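Local coordinates for protein ferritin (PDB 7DIE) that probably stores iron as a 24-subunit ferritin, binding ferric ions within a four-helix bundle and probably oxidising ferrous iron, at residues A[8-16]-A[115-124]; A[55-64]-A[127-138]. All coordinates share one frame; numbering follows the deposited sequence.

Contact 1 of 2, residues A[8-16]-A[115-124]; sequences KDERIMDLV and ISLLAKDFET
At one end of the ferritin four-helix bundle, the start of helix 10-39 and the residues leading into it pack on the tight turn that joins helix 91-118 to helix 122-150, and a salt-bridge network centred on Lys-8 links the two. Lys-8 NZ donates to Asp-121 OD1 at 2.8 Å and to Glu-123 OE1 at 2.7 Å. Its chain bends at chi2 and chi3 (-56° and -67°), which carries the ammonium group across the Asp-121 carboxylate at about a right angle. Glu-123 is shared between subunits, since its OE2 pairs with Arg-106 of a second subunit.

Helix 91-118 ends in a Schellman motif at Lys-120, and Asp-121 then serves as N-cap of helix 122-150. Asp-121 OD1 accepts from Thr-124 N at 3.0 Å, on the face of the carboxylate opposite to the one that Lys-8 NZ meets. Thr-124 OG1 donates to OD2, so both oxygens are gripped and the group's rotation is fixed; the nearby ammonium and helix start would probably favour its anionic form. A water accepting from Asp-9 N also reaches OD2, weakly. In the conformer described, Asp-9 in turn caps helix 10-39 through Arg-11 N.

Next to the polar network, Ile-12 is the main apolar plug. Its CG2 branch passes Asp-121 OD2 and faces Ser-116 CB and Thr-124, while CD1 turns aside to Ala-119 CB at 3.6 Å and Ile-115 CG2 at 3.8 Å. Leu-15 CD1 extends this patch against Ile-115 CG2. Met-13 CE lies beside Thr-124 OG1, at 3.3 Å. Deeper toward the bundle core, Val-16 CG2 lies 3.7 Å from Thr-124 CG2.

Contact 2 of 2, residues A[55-64]-A[127-138]; sequences DKQSAHMSRL and RMQWFVKDSIED. With FE (Fe (III) ion), chain G; FE (Fe (III) ion), chain H.
Arg-63, Phe-131 and Trp-130 bury the most surface of any residues in the interface between the antiparallel helices 43-70 and 122-150 of the ferritin bundle, beside the di-iron site, with His-60 close behind them. The short segments cross at -155° with axes 11.0 Å apart. The guanidinium of Arg-63 lies flat on the Trp-130 indole, planes 7° apart, its CZ 3.7 Å from the centroid of the five-membered ring in a cation-pi contact; CD adds a CH-pi contact over the six-membered ring. An extended chain from CG to NE lays the arginine along this face, and NH1 donates in the guanidinium plane to Ala-59 O, fixing its rotation. One water accepts from both Arg-63 NE and Arg-127 NH2, bridging the neighbouring guanidinium groups.

Trp-130 turns its edge to the face of His-60, planes 74° apart, while Lys-56 CD covers the opposite face of the imidazole. Phe-131 offers a face to Trp-130 CE3, and Leu-64 CG packs on Phe-131 CZ at 3.5 Å, adding an aliphatic neighbour to the cluster of His-60, Trp-130 and Phe-131. His-60 sits as a knob among Phe-131, Trp-130, Asp-134 and Asp-138, and its ND1 is hydrogen-bonded to Glu-23 of helix 10-39, a second-shell partner that orients the ring.

His-60 NE2 binds one ferric ion at 2.3 Å, which Asp-55 OD2 (in the conformer described), Asp-134 OD2, both oxygens of Asp-138 and a water also bind. Lys-56 NZ, also paired with Glu-102 and Glu-23, donates at 2.9 Å to the anti lone pair of Asp-138 OD2. The other carboxylate oxygen, Asp-138 OD1, lies within bonding distance of both iron positions, at 2.5 Å from the first ferric ion and 2.6 Å from the second.

From the N terminus, the chain enters helix 10-39 through segment 8-16, then helix 43-70, which supplies segment 55-64. Helix 91-118 follows, and at the turn into helix 122-150 segment 115-124 returns to the start, so contact 1 closes a loop of 98 residues. Contact 2 closes when residues 127-138 meet 55-64 across 62 residues; because the segments alternate, the two loops cross. Contact 1 ties the start of helix 10-39 to the end of helix 91-118 and the start of helix 122-150, whereas contact 2 joins two helices at the iron site. Their centres lie about 17 Å apart, and they touch where Val-16 CG1 packs 4.1 Å from Leu-64 CD2.

Contact 1 of 2, residues A[8-16]-A[115-124]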
loop_
_atom_site.group_PDB
_atom_site.type_symbol
_atom_site.label_atom_id
_atom_site.label_comp_id
_atom_site.label_asym_id
_atom_site.label_seq_id
_atom_site.Cartn_x
_atom_site.Cartn_y
_atom_site.Cartn_z
ATOM N N LYS A 8 5.575 9.647 -55.125
ATOM C CA LYS A 8 6.130 10.933 -54.716
ATOM C C LYS A 8 7.008 11.483 -55.834
ATOM O O LYS A 8 7.606 10.732 -56.599
ATOM C CB LYS A 8 6.954 10.795 -53.429
ATOM C CG LYS A 8 6.176 10.210 -52.224
ATOM C CD LYS A 8 4.913 11.000 -51.885
ATOM C CE LYS A 8 5.217 12.410 -51.346
ATOM N NZ LYS A 8 3.951 13.170 -51.151
ATOM N N ASP A 9 7.058 12.810 -55.967
ATOM C CA ASP A 9 7.907 13.355 -57.020
ATOM C C ASP A 9 9.353 13.345 -56.566
ATOM O O ASP A 9 9.683 13.791 -55.461
ATOM C CB ASP A 9 7.520 14.767 -57.455
ATOM C CG ASP A 9 8.148 15.129 -58.817
ATOM O OD1 ASP A 9 9.328 15.563 -58.855
ATOM O OD2 ASP A 9 7.489 14.904 -59.860
ATOM N N GLU A 10 10.215 12.848 -57.443
ATOM C CA GLU A 10 11.623 12.658 -57.104
ATOM C C GLU A 10 12.343 13.968 -56.793
ATOM O O GLU A 10 13.298 13.956 -56.017
ATOM C CB GLU A 10 12.364 11.911 -58.217
ATOM C CG GLU A 10 13.760 11.453 -57.788
ATOM C CD GLU A 10 14.397 10.442 -58.730
ATOM O OE1 GLU A 10 14.390 9.230 -58.403
ATOM O OE2 GLU A 10 14.910 10.868 -59.791
ATOM N N ARG A 11 11.873 15.075 -57.326
ATOM C CA ARG A 11 12.471 16.340 -57.000
ATOM C C ARG A 11 12.304 16.696 -55.527
ATOM O O ARG A 11 13.232 17.120 -54.910
ATOM C CB ARG A 11 11.848 17.448 -57.790
ATOM C CG ARG A 11 12.390 17.545 -59.171
ATOM C CD ARG A 11 13.787 18.054 -59.115
ATOM N NE ARG A 11 14.309 18.066 -60.446
ATOM C CZ ARG A 11 15.104 19.004 -60.931
ATOM N NH1 ARG A 11 15.500 18.906 -62.182
ATOM N NH2 ARG A 11 15.512 20.011 -60.162
ATOM N N ILE A 12 11.102 16.530 -55.008
ATOM C CA ILE A 12 10.816 16.864 -53.630
ATOM C C ILE A 12 11.498 15.858 -52.718
ATOM O O ILE A 12 12.080 16.231 -51.692
ATOM C CB ILE A 12 9.297 16.943 -53.395
ATOM C CG1 ILE A 12 8.663 17.894 -54.416
ATOM C CG2 ILE A 12 9.008 17.359 -51.940
ATOM C CD1 ILE A 12 9.210 19.305 -54.355
ATOM N N MET A 13 11.488 14.575 -53.101
ATOM C CA MET A 13 12.130 13.572 -52.247
ATOM C C MET A 13 13.640 13.770 -52.201
ATOM O O MET A 13 14.269 13.550 -51.159
ATOM C CB MET A 13 11.780 12.160 -52.714
ATOM C CG MET A 13 10.318 11.825 -52.598
ATOM S SD MET A 13 9.651 11.936 -50.919
ATOM C CE MET A 13 8.932 13.489 -50.871
ATOM N N ASP A 14 14.246 14.190 -53.315
ATOM C CA ASP A 14 15.663 14.528 -53.279
ATOM C C ASP A 14 15.936 15.679 -52.320
ATOM O O ASP A 14 16.985 15.713 -51.671
ATOM C CB ASP A 14 16.166 14.897 -54.676
ATOM C CG ASP A 14 16.393 13.689 -55.559
ATOM O OD1 ASP A 14 16.281 12.534 -55.086
ATOM O OD2 ASP A 14 16.691 13.910 -56.747
ATOM N N LEU A 15 15.027 16.661 -52.250
ATOM C CA LEU A 15 15.197 17.750 -51.289
ATOM C C LEU A 15 15.079 17.252 -49.851
ATOM O O LEU A 15 15.769 17.754 -48.958
ATOM C CB LEU A 15 14.156 18.849 -51.527
ATOM C CG LEU A 15 14.422 19.753 -52.734
ATOM C CD1 LEU A 15 13.286 20.750 -52.881
ATOM C CD2 LEU A 15 15.742 20.479 -52.559
ATOM N N VAL A 16 14.175 16.306 -49.595
ATOM C CA VAL A 16 14.082 15.734 -48.248
ATOM C C VAL A 16 15.379 15.013 -47.907
ATOM O O VAL A 16 15.932 15.163 -46.813
ATOM C CB VAL A 16 12.870 14.794 -48.137
ATOM C CG1 VAL A 16 12.883 14.078 -46.782
ATOM C CG2 VAL A 16 11.556 15.566 -48.316
ATOM N N ILE A 115 9.443 24.818 -51.192
ATOM C CA ILE A 115 9.351 24.115 -52.467
ATOM C C ILE A 115 8.302 23.013 -52.394
ATOM O O ILE A 115 7.549 22.801 -53.346
ATOM C CB ILE A 115 10.730 23.573 -52.908
ATOM C CG1 ILE A 115 11.758 24.702 -53.018
ATOM C CG2 ILE A 115 10.636 22.845 -54.260
ATOM C CD1 ILE A 115 11.256 25.915 -53.766
ATOM N N SER A 116 8.205 22.304 -51.263
ATOM C CA SER A 116 7.190 21.254 -51.192
ATOM C C SER A 116 5.786 21.841 -51.319
ATOM O O SER A 116 4.929 21.278 -52.012
ATOM C CB SER A 116 7.345 20.430 -49.900
ATOM O OG SER A 116 7.095 21.242 -48.783
ATOM N N LEU A 117 5.540 22.996 -50.695
ATOM C CA LEU A 117 4.238 23.642 -50.838
ATOM C C LEU A 117 4.008 24.091 -52.280
ATOM O O LEU A 117 2.924 23.901 -52.846
ATOM C CB LEU A 117 4.133 24.841 -49.888
ATOM C CG LEU A 117 2.805 25.612 -49.909
ATOM C CD1 LEU A 117 1.676 24.699 -49.479
ATOM C CD2 LEU A 117 2.841 26.857 -49.014
ATOM N N LEU A 118 5.021 24.723 -52.875
ATOM C CA LEU A 118 4.945 25.136 -54.280
ATOM C C LEU A 118 4.533 23.973 -55.169
ATOM O O LEU A 118 3.679 24.107 -56.055
ATOM C CB LEU A 118 6.316 25.657 -54.716
ATOM C CG LEU A 118 6.437 26.094 -56.169
ATOM C CD1 LEU A 118 5.476 27.252 -56.389
ATOM C CD2 LEU A 118 7.875 26.476 -56.448
ATOM N N ALA A 119 5.138 22.822 -54.938
ATOM C CA ALA A 119 4.907 21.614 -55.717
ATOM C C ALA A 119 3.640 20.889 -55.329
ATOM O O ALA A 119 3.389 19.809 -55.876
ATOM C CB ALA A 119 6.106 20.674 -55.569
ATOM N N LYS A 120 2.844 21.452 -54.410
ATOM C CA LYS A 120 1.596 20.842 -53.943
ATOM C C LYS A 120 1.860 19.493 -53.291
ATOM O O LYS A 120 1.003 18.603 -53.295
ATOM C CB LYS A 120 0.568 20.681 -55.072
ATOM C CG LYS A 120 0.478 21.847 -56.025
ATOM C CD LYS A 120 -0.068 23.053 -55.327
ATOM C CE LYS A 120 -0.529 24.112 -56.332
ATOM N NZ LYS A 120 -0.746 25.399 -55.627
ATOM N N ASP A 121 3.057 19.317 -52.743
ATOM C CA ASP A 121 3.348 18.117 -51.959
ATOM C C ASP A 121 2.967 18.450 -50.520
ATOM O O ASP A 121 3.787 18.886 -49.723
ATOM C CB ASP A 121 4.804 17.706 -52.092
ATOM C CG ASP A 121 5.102 16.389 -51.381
ATOM O OD1 ASP A 121 4.233 15.894 -50.634
ATOM O OD2 ASP A 121 6.190 15.844 -51.582
ATOM N N PHE A 122 1.693 18.275 -50.197
ATOM C CA PHE A 122 1.224 18.646 -48.869
ATOM C C PHE A 122 1.643 17.645 -47.812
ATOM O O PHE A 122 1.724 18.012 -46.635
ATOM C CB PHE A 122 -0.285 18.793 -48.878
ATOM C CG PHE A 122 -0.748 19.928 -49.730
ATOM C CD1 PHE A 122 -0.756 21.218 -49.237
ATOM C CD2 PHE A 122 -1.113 19.710 -51.057
ATOM C CE1 PHE A 122 -1.162 22.276 -50.054
ATOM C CE2 PHE A 122 -1.518 20.769 -51.868
ATOM C CZ PHE A 122 -1.536 22.040 -51.364
ATOM N N GLU A 123 1.910 16.396 -48.207
ATOM C CA GLU A 123 2.475 15.447 -47.254
ATOM C C GLU A 123 3.841 15.918 -46.769
ATOM O O GLU A 123 4.120 15.914 -45.567
ATOM C CB GLU A 123 2.557 14.058 -47.886
ATOM C CG GLU A 123 1.158 13.495 -48.171
ATOM C CD GLU A 123 1.155 12.232 -49.023
ATOM O OE1 GLU A 123 2.192 11.879 -49.599
ATOM O OE2 GLU A 123 0.095 11.584 -49.100
ATOM N N THR A 124 4.714 16.326 -47.692
ATOM C CA THR A 124 6.035 16.792 -47.276
ATOM C C THR A 124 5.940 18.116 -46.524
ATOM O O THR A 124 6.622 18.312 -45.503
ATOM C CB THR A 124 6.954 16.897 -48.502
ATOM O OG1 THR A 124 7.121 15.593 -49.068
ATOM C CG2 THR A 124 8.338 17.426 -48.108
HETATM O O HOH W 1 5.889 14.623 -53.957
#

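Contact 2 of 2, residues A[55-64]-A[127-138]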
loop_
_atom_site.group_PDB
_atom_site.type_symbol
_atom_site.label_atom_id
_atom_site.label_comp_id
_atom_site.label_asym_id
_atom_site.label_seq_id
_atom_site.Cartn_x
_atom_site.Cartn_y
_atom_site.Cartn_z
ATOM N N ASP A 55 20.813 15.121 -30.553
ATOM C CA ASP A 55 19.447 15.516 -30.883
ATOM C C ASP A 55 19.213 15.502 -32.390
ATOM O O ASP A 55 18.150 15.071 -32.861
ATOM C CB ASP A 55 19.134 16.907 -30.319
ATOM C CG ASP A 55 17.841 17.481 -30.881
ATOM O OD1 ASP A 55 16.774 16.935 -30.543
ATOM O OD2 ASP A 55 17.885 18.458 -31.668
ATOM N N LYS A 56 20.188 15.973 -33.170
ATOM C CA LYS A 56 20.032 15.884 -34.624
ATOM C C LYS A 56 19.794 14.439 -35.049
ATOM O O LYS A 56 18.952 14.166 -35.910
ATOM C CB LYS A 56 21.264 16.443 -35.348
ATOM C CG LYS A 56 21.481 17.954 -35.181
ATOM C CD LYS A 56 20.242 18.753 -35.602
ATOM C CE LYS A 56 20.515 20.274 -35.645
ATOM N NZ LYS A 56 19.306 21.033 -36.142
ATOM N N GLN A 57 20.515 13.492 -34.442
ATOM C CA GLN A 57 20.308 12.084 -34.792
ATOM C C GLN A 57 18.929 11.605 -34.356
ATOM O O GLN A 57 18.181 11.018 -35.144
ATOM C CB GLN A 57 21.371 11.206 -34.141
ATOM C CG GLN A 57 22.817 11.503 -34.522
ATOM C CD GLN A 57 23.779 10.774 -33.602
ATOM O OE1 GLN A 57 23.496 10.609 -32.419
ATOM N NE2 GLN A 57 24.898 10.306 -34.143
ATOM N N SER A 58 18.592 11.807 -33.086
ATOM C CA SER A 58 17.439 11.123 -32.523
ATOM C C SER A 58 16.125 11.804 -32.855
ATOM O O SER A 58 15.071 11.151 -32.823
ATOM C CB SER A 58 17.600 11.022 -31.001
ATOM O OG SER A 58 17.478 12.310 -30.426
ATOM N N ALA A 59 16.144 13.094 -33.162
ATOM C CA ALA A 59 14.905 13.820 -33.407
ATOM C C ALA A 59 14.749 14.279 -34.851
ATOM O O ALA A 59 13.639 14.247 -35.373
ATOM C CB ALA A 59 14.811 15.037 -32.482
ATOM N N HIS A 60 15.832 14.685 -35.518
ATOM C CA HIS A 60 15.709 15.228 -36.877
ATOM C C HIS A 60 15.888 14.139 -37.927
ATOM O O HIS A 60 14.963 13.841 -38.686
ATOM C CB HIS A 60 16.735 16.343 -37.092
ATOM C CG HIS A 60 16.512 17.531 -36.207
ATOM N ND1 HIS A 60 16.156 18.769 -36.698
ATOM C CD2 HIS A 60 16.574 17.663 -34.860
ATOM C CE1 HIS A 60 16.026 19.619 -35.692
ATOM N NE2 HIS A 60 16.259 18.971 -34.564
ATOM N N MET A 61 17.074 13.526 -37.960
ATOM C CA MET A 61 17.344 12.482 -38.946
ATOM C C MET A 61 16.346 11.332 -38.823
ATOM O O MET A 61 15.920 10.765 -39.830
ATOM C CB MET A 61 18.781 11.988 -38.777
ATOM C CG MET A 61 19.806 13.053 -39.121
ATOM S SD MET A 61 21.406 12.899 -38.296
ATOM C CE MET A 61 21.782 11.217 -38.669
ATOM N N SER A 62 15.963 10.969 -37.590
ATOM C CA SER A 62 15.023 9.865 -37.414
ATOM C C SER A 62 13.669 10.187 -38.034
ATOM O O SER A 62 13.066 9.329 -38.683
ATOM C CB SER A 62 14.843 9.539 -35.925
ATOM O OG SER A 62 14.265 10.642 -35.240
ATOM N N ARG A 63 13.172 11.417 -37.846
ATOM C CA ARG A 63 11.886 11.786 -38.448
ATOM C C ARG A 63 11.973 11.797 -39.973
ATOM O O ARG A 63 11.022 11.399 -40.653
ATOM C CB ARG A 63 11.418 13.157 -37.941
ATOM C CG ARG A 63 10.725 13.135 -36.570
ATOM C CD ARG A 63 10.355 14.562 -36.129
ATOM N NE ARG A 63 9.550 14.572 -34.908
ATOM C CZ ARG A 63 10.046 14.394 -33.687
ATOM N NH1 ARG A 63 11.357 14.190 -33.508
ATOM N NH2 ARG A 63 9.233 14.411 -32.637
ATOM N N LEU A 64 13.112 12.225 -40.531
ATOM C CA LEU A 64 13.239 12.286 -41.989
ATOM C C LEU A 64 13.294 10.893 -42.596
ATOM O O LEU A 64 12.606 10.615 -43.579
ATOM C CB LEU A 64 14.481 13.094 -42.387
ATOM C CG LEU A 64 14.412 14.568 -41.990
ATOM C CD1 LEU A 64 15.789 15.216 -42.025
ATOM C CD2 LEU A 64 13.454 15.325 -42.912
ATOM N N ARG A 127 5.007 17.267 -42.959
ATOM C CA ARG A 127 6.126 16.701 -42.206
ATOM C C ARG A 127 7.165 17.765 -41.866
ATOM O O ARG A 127 7.813 17.698 -40.813
ATOM C CB ARG A 127 6.764 15.540 -42.995
ATOM C CG ARG A 127 8.144 15.057 -42.460
ATOM C CD ARG A 127 8.032 14.281 -41.108
ATOM N NE ARG A 127 7.623 15.148 -39.994
ATOM C CZ ARG A 127 7.323 14.717 -38.768
ATOM N NH1 ARG A 127 7.423 13.425 -38.477
ATOM N NH2 ARG A 127 6.931 15.579 -37.831
ATOM N N MET A 128 7.309 18.779 -42.710
ATOM C CA MET A 128 8.306 19.808 -42.443
ATOM C C MET A 128 7.898 20.764 -41.336
ATOM O O MET A 128 8.768 21.474 -40.818
ATOM C CB MET A 128 8.611 20.601 -43.727
ATOM C CG MET A 128 9.347 19.761 -44.794
ATOM S SD MET A 128 10.857 18.934 -44.194
ATOM C CE MET A 128 11.892 20.318 -43.717
ATOM N N GLN A 129 6.621 20.790 -40.935
ATOM C CA GLN A 129 6.197 21.763 -39.928
ATOM C C GLN A 129 6.915 21.549 -38.599
ATOM O O GLN A 129 7.270 22.518 -37.919
ATOM C CB GLN A 129 4.679 21.711 -39.735
ATOM C CG GLN A 129 3.889 22.149 -40.985
ATOM C CD GLN A 129 4.423 23.440 -41.573
ATOM O OE1 GLN A 129 4.312 24.491 -40.961
ATOM N NE2 GLN A 129 5.018 23.362 -42.770
ATOM N N TRP A 130 7.150 20.291 -38.215
ATOM C CA TRP A 130 7.921 20.036 -36.998
ATOM C C TRP A 130 9.295 20.688 -37.079
ATOM O O TRP A 130 9.808 21.214 -36.085
ATOM C CB TRP A 130 8.072 18.524 -36.762
ATOM C CG TRP A 130 8.829 18.212 -35.477
ATOM C CD1 TRP A 130 8.279 18.020 -34.233
ATOM C CD2 TRP A 130 10.250 18.108 -35.306
ATOM N NE1 TRP A 130 9.270 17.779 -33.310
ATOM C CE2 TRP A 130 10.488 17.841 -33.938
ATOM C CE3 TRP A 130 11.349 18.210 -36.172
ATOM C CZ2 TRP A 130 11.774 17.679 -33.418
ATOM C CZ3 TRP A 130 12.630 18.052 -35.650
ATOM C CH2 TRP A 130 12.828 17.789 -34.285
ATOM N N PHE A 131 9.903 20.655 -38.261
ATOM C CA PHE A 131 11.246 21.183 -38.463
ATOM C C PHE A 131 11.245 22.694 -38.516
ATOM O O PHE A 131 12.205 23.327 -38.066
ATOM C CB PHE A 131 11.835 20.615 -39.763
ATOM C CG PHE A 131 12.120 19.158 -39.694
ATOM C CD1 PHE A 131 11.121 18.230 -39.951
ATOM C CD2 PHE A 131 13.392 18.704 -39.344
ATOM C CE1 PHE A 131 11.384 16.868 -39.876
ATOM C CE2 PHE A 131 13.663 17.319 -39.270
ATOM C CZ PHE A 131 12.662 16.412 -39.528
ATOM N N VAL A 132 10.196 23.285 -39.100
ATOM C CA VAL A 132 10.053 24.737 -39.056
ATOM C C VAL A 132 10.078 25.215 -37.609
ATOM O O VAL A 132 10.804 26.145 -37.250
ATOM C CB VAL A 132 8.755 25.187 -39.749
ATOM C CG1 VAL A 132 8.522 26.690 -39.462
ATOM C CG2 VAL A 132 8.786 24.917 -41.258
ATOM N N LYS A 133 9.283 24.571 -36.752
ATOM C CA LYS A 133 9.243 24.975 -35.350
ATOM C C LYS A 133 10.561 24.677 -34.649
ATOM O O LYS A 133 11.115 25.536 -33.950
ATOM C CB LYS A 133 8.076 24.280 -34.639
ATOM C CG LYS A 133 7.819 24.769 -33.207
ATOM C CD LYS A 133 6.557 24.121 -32.634
ATOM C CE LYS A 133 6.261 24.602 -31.217
ATOM N NZ LYS A 133 6.073 26.086 -31.160
ATOM N N ASP A 134 11.094 23.468 -34.829
ATOM C CA ASP A 134 12.260 23.076 -34.044
ATOM C C ASP A 134 13.538 23.751 -34.517
ATOM O O ASP A 134 14.454 23.934 -33.712
ATOM C CB ASP A 134 12.459 21.566 -34.062
ATOM C CG ASP A 134 13.316 21.098 -32.889
ATOM O OD1 ASP A 134 12.854 21.205 -31.752
ATOM O OD2 ASP A 134 14.450 20.667 -33.105
ATOM N N SER A 135 13.643 24.113 -35.804
ATOM C CA SER A 135 14.840 24.840 -36.225
ATOM C C SER A 135 14.990 26.147 -35.470
ATOM O O SER A 135 16.116 26.577 -35.217
ATOM C CB SER A 135 14.858 25.114 -37.738
ATOM O OG SER A 135 15.580 24.099 -38.419
ATOM N N ILE A 136 13.880 26.798 -35.123
ATOM C CA ILE A 136 13.956 27.997 -34.292
ATOM C C ILE A 136 14.595 27.665 -32.946
ATOM O O ILE A 136 15.487 28.376 -32.462
ATOM C CB ILE A 136 12.561 28.613 -34.095
ATOM C CG1 ILE A 136 11.928 29.067 -35.418
ATOM C CG2 ILE A 136 12.645 29.768 -33.105
ATOM C CD1 ILE A 136 10.451 29.454 -35.235
ATOM N N GLU A 137 14.142 26.579 -32.317
ATOM C CA GLU A 137 14.692 26.185 -31.016
ATOM C C GLU A 137 16.189 25.903 -31.106
ATOM O O GLU A 137 16.970 26.349 -30.256
ATOM C CB GLU A 137 13.975 24.944 -30.485
ATOM C CG GLU A 137 12.476 25.030 -30.504
ATOM C CD GLU A 137 11.948 25.880 -29.388
ATOM O OE1 GLU A 137 12.681 26.056 -28.387
ATOM O OE2 GLU A 137 10.802 26.364 -29.514
ATOM N N ASP A 138 16.603 25.135 -32.114
ATOM C CA ASP A 138 18.016 24.774 -32.214
ATOM C C ASP A 138 18.877 25.996 -32.493
ATOM O O ASP A 138 19.973 26.129 -31.936
ATOM C CB ASP A 138 18.239 23.718 -33.301
ATOM C CG ASP A 138 17.719 22.352 -32.908
ATOM O OD1 ASP A 138 17.218 22.214 -31.773
ATOM O OD2 ASP A 138 17.778 21.424 -33.740
HETATM FE FE FE G . 16.337 19.964 -32.442
HETATM FE FE FE H . 16.507 20.821 -29.743
HETATM O O HOH W 2 14.855 18.455 -31.344
HETATM O O HOH W 3 8.472 11.091 -39.655
HETATM O O HOH W 4 6.632 14.545 -35.128
#